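Local coordinates for protein B-agarase (Saccharophagus degradans, PDB 4BQ2) that hydrolyses agarose as a family 50 exo-beta-agarase, probably releasing short sugars from the chain ends, at residues 661-666 and 704-709. Residues are numbered along the deposited sequence; the frame is centred on the assembly and turned at random.
Sequences GSYHPG and SPLTGR
Leu-706 lays its CD1 methyl over one face of the Tyr-663 ring, 3.9 Å from the ring centroid and only 16° off the ring normal, a CH-pi contact. The methyl sits somewhat toward the rim, and the rest of the isobutyl group touches the CE2-CZ-OH end of the phenol: Leu-706 CG reaches Tyr-663 CE2 at 3.5 Å, while Leu-706 CD2 lies beside the hydroxyl, 3.6 Å from Tyr-663 OH. The two side chains cross at about a right angle. Leu-706 gains this reach by holding CG anti to its backbone N (chi1 -176°), which carries both methyls to the tyrosine. Leu-706 CD1 also packs tightly against a carbonyl, 3.1 Å from Gly-661 O, an oxygen that accepts a hydrogen bond from the side chain of Asn-210.

Polar coupling between the loops runs through water. One water accepts from Tyr-663 N (2.9 Å) and donates to Leu-706 O, linking the backbones of the same two residues that make the CH-pi contact. A second donates to Ser-704 O and, at 3.3 Å, to Ser-662 OG. Ser-662 OG is oriented by its own hydrogen bond to His-664 O (2.7 Å), approaching from above the carbonyl plane.

Further out, a type I turn from Pro-705 to Gly-708, closed by Gly-708 N to Pro-705 O, presents Leu-706 at its second position. The arrangement illustrates how irregular loops can be joined by a single leucine side chain and bridging waters: here they follow the neighbouring parallel strands 648-652 and 693-699, consistent with the strand-to-helix loops of a glycosidase (beta/alpha) barrel.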
# COMPACT_ATOMS: atom_id res chain seq x y z
N GLY A 661 -8.28 -10.18 -14.88
CA GLY A 661 -9.33 -9.19 -15.02
C GLY A 661 -9.12 -7.86 -14.36
O GLY A 661 -9.91 -6.95 -14.56
N SER A 662 -8.04 -7.69 -13.58
CA SER A 662 -7.81 -6.39 -12.94
C SER A 662 -7.26 -5.33 -13.88
O SER A 662 -6.45 -5.62 -14.73
CB SER A 662 -6.84 -6.54 -11.74
OG SER A 662 -6.81 -5.33 -11.01
N TYR A 663 -7.63 -4.09 -13.65
CA TYR A 663 -7.02 -2.98 -14.40
C TYR A 663 -5.70 -2.51 -13.82
O TYR A 663 -5.04 -1.67 -14.41
CB TYR A 663 -7.96 -1.78 -14.38
CG TYR A 663 -9.36 -2.10 -14.85
CD1 TYR A 663 -9.57 -2.86 -16.00
CD2 TYR A 663 -10.48 -1.60 -14.18
CE1 TYR A 663 -10.84 -3.13 -16.47
CE2 TYR A 663 -11.76 -1.88 -14.63
CZ TYR A 663 -11.93 -2.65 -15.77
OH TYR A 663 -13.22 -2.94 -16.22
N HIS A 664 -5.33 -3.03 -12.65
CA HIS A 664 -4.16 -2.53 -11.93
C HIS A 664 -3.65 -3.68 -11.09
O HIS A 664 -4.42 -4.28 -10.32
CB HIS A 664 -4.57 -1.37 -11.02
CG HIS A 664 -3.43 -0.50 -10.58
ND1 HIS A 664 -2.24 -1.01 -10.10
CD2 HIS A 664 -3.32 0.84 -10.52
CE1 HIS A 664 -1.43 -0.01 -9.81
NE2 HIS A 664 -2.07 1.12 -10.05
N PRO A 665 -2.37 -4.02 -11.26
CA PRO A 665 -1.80 -5.12 -10.51
C PRO A 665 -1.60 -4.79 -9.03
O PRO A 665 -1.68 -5.70 -8.20
CB PRO A 665 -0.47 -5.38 -11.20
CG PRO A 665 -0.21 -4.23 -12.10
CD PRO A 665 -1.42 -3.38 -12.20
N GLY A 666 -1.46 -3.51 -8.70
CA GLY A 666 -1.05 -3.09 -7.36
C GLY A 666 0.32 -2.40 -7.38
O GLY A 666 0.77 -1.94 -8.42
N SER A 704 -8.95 -5.96 -4.07
CA SER A 704 -9.76 -4.75 -4.02
C SER A 704 -10.78 -4.83 -5.17
O SER A 704 -10.48 -5.44 -6.20
CB SER A 704 -8.92 -3.49 -4.24
OG SER A 704 -7.70 -3.47 -3.54
N PRO A 705 -11.96 -4.20 -5.01
CA PRO A 705 -12.96 -4.09 -6.08
C PRO A 705 -12.37 -3.60 -7.40
O PRO A 705 -11.48 -2.76 -7.40
CB PRO A 705 -13.94 -3.07 -5.53
CG PRO A 705 -13.87 -3.27 -4.03
CD PRO A 705 -12.42 -3.54 -3.77
N LEU A 706 -12.83 -4.17 -8.50
CA LEU A 706 -12.38 -3.78 -9.84
C LEU A 706 -12.48 -2.27 -10.10
O LEU A 706 -11.63 -1.67 -10.76
CB LEU A 706 -13.23 -4.54 -10.88
CG LEU A 706 -12.86 -4.36 -12.35
CD1 LEU A 706 -11.60 -5.11 -12.73
CD2 LEU A 706 -14.00 -4.84 -13.22
N THR A 707 -13.54 -1.67 -9.57
CA THR A 707 -13.83 -0.26 -9.77
C THR A 707 -13.42 0.59 -8.58
O THR A 707 -13.90 1.72 -8.42
CB THR A 707 -15.33 -0.04 -10.04
OG1 THR A 707 -16.12 -0.69 -9.02
CG2 THR A 707 -15.66 -0.61 -11.42
N GLY A 708 -12.49 0.07 -7.78
CA GLY A 708 -11.97 0.81 -6.64
C GLY A 708 -12.64 0.58 -5.29
O GLY A 708 -13.86 0.59 -5.18
N ARG A 709 -11.84 0.40 -4.24
CA ARG A 709 -12.42 0.38 -2.90
C ARG A 709 -12.97 1.78 -2.62
O ARG A 709 -12.42 2.77 -3.08
CB ARG A 709 -11.40 -0.05 -1.84
CG ARG A 709 -10.27 0.96 -1.59
CD ARG A 709 -9.25 0.42 -0.58
NE ARG A 709 -8.15 1.36 -0.36
CZ ARG A 709 -7.23 1.23 0.60
NH1 ARG A 709 -7.25 0.15 1.39
NH2 ARG A 709 -6.30 2.17 0.74
O HOH W 1 -9.03 -5.80 -8.68
O HOH W 2 -9.06 -3.12 -11.38